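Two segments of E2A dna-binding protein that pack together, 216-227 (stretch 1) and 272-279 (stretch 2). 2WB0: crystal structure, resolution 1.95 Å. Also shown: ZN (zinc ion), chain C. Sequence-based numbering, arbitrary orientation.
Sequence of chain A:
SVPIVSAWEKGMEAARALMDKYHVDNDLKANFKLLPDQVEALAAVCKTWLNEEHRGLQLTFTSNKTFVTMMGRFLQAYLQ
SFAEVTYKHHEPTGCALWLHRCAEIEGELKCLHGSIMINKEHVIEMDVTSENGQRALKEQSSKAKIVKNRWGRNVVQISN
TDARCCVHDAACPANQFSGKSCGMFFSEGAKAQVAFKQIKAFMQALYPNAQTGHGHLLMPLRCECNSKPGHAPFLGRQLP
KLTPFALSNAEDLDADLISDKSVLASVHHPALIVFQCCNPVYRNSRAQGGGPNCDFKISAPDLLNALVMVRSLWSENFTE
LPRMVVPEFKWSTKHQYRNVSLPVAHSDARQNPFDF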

# COMPACT_ATOMS: atom_id res chain seq x y z
N HIS A 216 7.51 10.17 5.67
CA HIS A 216 6.32 9.78 4.88
C HIS A 216 6.29 8.30 4.55
O HIS A 216 7.30 7.72 4.18
CB HIS A 216 6.31 10.58 3.58
CG HIS A 216 5.90 12.02 3.76
ND1 HIS A 216 6.79 13.01 4.12
CD2 HIS A 216 4.69 12.62 3.61
CE1 HIS A 216 6.13 14.16 4.24
NE2 HIS A 216 4.86 13.94 3.95
N LEU A 217 5.09 7.68 4.58
CA LEU A 217 5.01 6.31 4.12
C LEU A 217 4.30 6.35 2.74
O LEU A 217 3.18 6.85 2.62
CB LEU A 217 4.18 5.45 5.11
CG LEU A 217 3.74 4.04 4.64
CD1 LEU A 217 4.99 3.11 4.32
CD2 LEU A 217 2.74 3.34 5.66
N LEU A 218 4.94 5.75 1.74
CA LEU A 218 4.28 5.56 0.48
C LEU A 218 3.38 4.37 0.66
O LEU A 218 3.87 3.26 0.97
CB LEU A 218 5.33 5.16 -0.53
CG LEU A 218 5.12 5.10 -2.03
CD1 LEU A 218 5.86 4.07 -2.79
CD2 LEU A 218 3.88 5.70 -2.73
N MET A 219 2.10 4.58 0.45
CA MET A 219 1.07 3.55 0.68
C MET A 219 0.07 3.53 -0.43
O MET A 219 -0.26 4.59 -1.01
CB MET A 219 0.38 3.80 2.03
CG MET A 219 -0.46 5.15 2.12
SD MET A 219 -1.16 5.37 3.78
CE MET A 219 -2.69 6.10 3.28
N PRO A 220 -0.53 2.36 -0.70
CA PRO A 220 -1.60 2.36 -1.69
C PRO A 220 -2.94 2.81 -1.10
O PRO A 220 -3.24 2.47 0.06
CB PRO A 220 -1.67 0.88 -2.13
CG PRO A 220 -1.28 0.13 -0.82
CD PRO A 220 -0.25 1.03 -0.13
N LEU A 221 -3.72 3.53 -1.93
CA LEU A 221 -5.09 3.90 -1.64
C LEU A 221 -6.05 2.96 -2.33
O LEU A 221 -7.25 2.92 -1.94
CB LEU A 221 -5.39 5.33 -2.07
CG LEU A 221 -4.73 6.41 -1.25
CD1 LEU A 221 -5.37 7.69 -1.75
CD2 LEU A 221 -4.99 6.25 0.23
N ARG A 222 -5.53 2.15 -3.28
CA ARG A 222 -6.43 1.28 -4.04
C ARG A 222 -5.89 -0.10 -4.20
O ARG A 222 -4.71 -0.29 -4.51
CB ARG A 222 -6.63 1.84 -5.48
CG ARG A 222 -6.98 3.34 -5.45
CD ARG A 222 -7.41 3.89 -6.83
NE ARG A 222 -6.46 3.76 -7.93
CZ ARG A 222 -5.92 4.77 -8.61
NH1 ARG A 222 -6.07 6.07 -8.20
NH2 ARG A 222 -5.12 4.48 -9.65
N CYS A 223 -6.75 -1.07 -3.97
CA CYS A 223 -6.42 -2.45 -4.28
C CYS A 223 -7.21 -2.72 -5.60
O CYS A 223 -7.55 -1.79 -6.29
CB CYS A 223 -6.78 -3.39 -3.15
SG CYS A 223 -8.57 -3.43 -2.80
N GLU A 224 -7.47 -3.97 -5.96
CA GLU A 224 -8.25 -4.25 -7.19
C GLU A 224 -9.67 -3.83 -7.01
O GLU A 224 -10.30 -3.34 -7.96
CB GLU A 224 -8.25 -5.76 -7.43
CG GLU A 224 -6.83 -6.25 -7.68
CD GLU A 224 -6.74 -7.79 -8.00
OE1 GLU A 224 -7.73 -8.37 -8.55
OE2 GLU A 224 -5.65 -8.38 -7.67
N CYS A 225 -10.18 -3.96 -5.76
CA CYS A 225 -11.59 -3.69 -5.51
C CYS A 225 -12.03 -2.26 -5.79
O CYS A 225 -13.16 -2.07 -6.23
CB CYS A 225 -11.99 -4.07 -4.05
SG CYS A 225 -11.46 -5.76 -3.58
N ASN A 226 -11.19 -1.26 -5.48
CA ASN A 226 -11.53 0.11 -5.81
C ASN A 226 -10.53 0.73 -6.77
O ASN A 226 -10.22 1.92 -6.65
CB ASN A 226 -11.64 0.99 -4.53
CG ASN A 226 -10.38 0.93 -3.66
OD1 ASN A 226 -9.49 0.11 -3.86
ND2 ASN A 226 -10.35 1.77 -2.66
N SER A 227 -9.97 -0.06 -7.66
CA SER A 227 -8.98 0.54 -8.60
C SER A 227 -9.68 1.52 -9.56
O SER A 227 -9.03 2.48 -10.01
CB SER A 227 -8.14 -0.48 -9.38
OG SER A 227 -9.06 -1.32 -10.05
ZN ZN C . -9.26 -5.70 -2.75
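Stretch 2, residues 272-279: LIVFQCCN

Phe-275 is the apolar centre of the contact. It adopts the m rotamer, and its ring lies against Pro-220. Pro-220 CD sits 3.3 Å from the centroid of the Phe-275 ring, 12° off the ring normal, a CH-pi contact over the face. At the ring edge, Leu-217 CD2 comes 3.8 Å from Phe-275 CZ. Met-219 CB is 3.6 Å from the same Phe-275 CZ. Further back along the strand, Leu-217 CD2 also meets Ile-273 CD1 at 3.9 Å.

The backbone here is extended. Strand 272-276 runs in nearly the same direction as strand 216-220, at 23°, with a closest axis approach of 8.3 Å. No backbone hydrogen bonds join the two; side chains fill the space between them.

Beyond the strands both stretches become loop, and the backbones draw closer: Cys-223 CA to Cys-277 CA is 5.5 Å. Zinc ties the loops together. ZN is bound by Cys-223 SG at 2.4 Å, Cys-225 SG at 2.4 Å and Cys-277 SG at 2.3 Å, with a fourth ligand elsewhere in the structure. Cys-278 N donates a nearly linear hydrogen bond to Cys-223 SG, 3.5 Å long. At the polar edge, Asn-226 ND2 approaches Cys-278 SG at 3.8 Å, while Asn-226 OD1 accepts a hydrogen bond from Cys-223 N at 3.0 Å.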

# COMPACT_ATOMS: atom_id res chain seq x y z
N LEU A 272 7.80 -5.98 8.87
CA LEU A 272 7.45 -5.18 7.71
C LEU A 272 5.98 -4.75 7.77
O LEU A 272 5.12 -5.50 8.20
CB LEU A 272 7.59 -6.03 6.44
CG LEU A 272 8.96 -6.00 5.74
CD1 LEU A 272 10.19 -5.44 6.47
CD2 LEU A 272 9.19 -6.92 4.59
N ILE A 273 5.71 -3.54 7.28
CA ILE A 273 4.32 -3.12 7.03
C ILE A 273 3.94 -3.86 5.74
O ILE A 273 4.66 -3.81 4.74
CB ILE A 273 4.28 -1.58 6.73
CG1 ILE A 273 4.61 -0.79 8.00
CG2 ILE A 273 2.89 -1.20 5.99
CD1 ILE A 273 4.73 0.76 7.81
N VAL A 274 2.78 -4.50 5.74
CA VAL A 274 2.32 -5.16 4.57
C VAL A 274 0.90 -4.66 4.21
O VAL A 274 0.02 -4.66 5.06
CB VAL A 274 2.25 -6.69 4.80
CG1 VAL A 274 1.68 -7.38 3.59
CG2 VAL A 274 3.64 -7.28 5.17
N PHE A 275 0.69 -4.28 2.94
CA PHE A 275 -0.55 -3.79 2.43
C PHE A 275 -1.28 -4.93 1.72
O PHE A 275 -0.68 -5.58 0.87
CB PHE A 275 -0.31 -2.64 1.40
CG PHE A 275 0.45 -1.46 1.98
CD1 PHE A 275 -0.12 -0.65 2.99
CD2 PHE A 275 1.73 -1.18 1.52
CE1 PHE A 275 0.60 0.42 3.53
CE2 PHE A 275 2.47 -0.11 2.06
CZ PHE A 275 1.88 0.70 3.05
N GLN A 276 -2.58 -5.10 2.03
CA GLN A 276 -3.40 -6.13 1.40
C GLN A 276 -4.65 -5.48 0.90
O GLN A 276 -4.76 -4.23 0.91
CB GLN A 276 -3.73 -7.32 2.37
CG GLN A 276 -2.46 -8.10 2.68
CD GLN A 276 -2.55 -9.03 3.86
OE1 GLN A 276 -2.78 -10.25 3.70
NE2 GLN A 276 -2.40 -8.49 5.05
N CYS A 277 -5.60 -6.33 0.51
CA CYS A 277 -6.94 -5.86 0.04
C CYS A 277 -7.56 -4.87 1.05
O CYS A 277 -7.25 -4.96 2.23
CB CYS A 277 -7.90 -7.04 -0.05
SG CYS A 277 -9.53 -6.60 -0.67
N CYS A 278 -8.40 -3.93 0.61
CA CYS A 278 -9.21 -3.16 1.59
C CYS A 278 -9.84 -4.07 2.65
O CYS A 278 -9.84 -3.74 3.85
CB CYS A 278 -10.36 -2.40 0.91
SG CYS A 278 -9.78 -1.07 -0.16
N ASN A 279 -10.38 -5.22 2.21
CA ASN A 279 -11.08 -6.13 3.13
C ASN A 279 -10.66 -7.56 2.84
O ASN A 279 -11.40 -8.33 2.22
CB ASN A 279 -12.57 -5.99 2.98
CG ASN A 279 -13.01 -4.57 3.19
OD1 ASN A 279 -13.20 -3.79 2.23
ND2 ASN A 279 -13.15 -4.20 4.44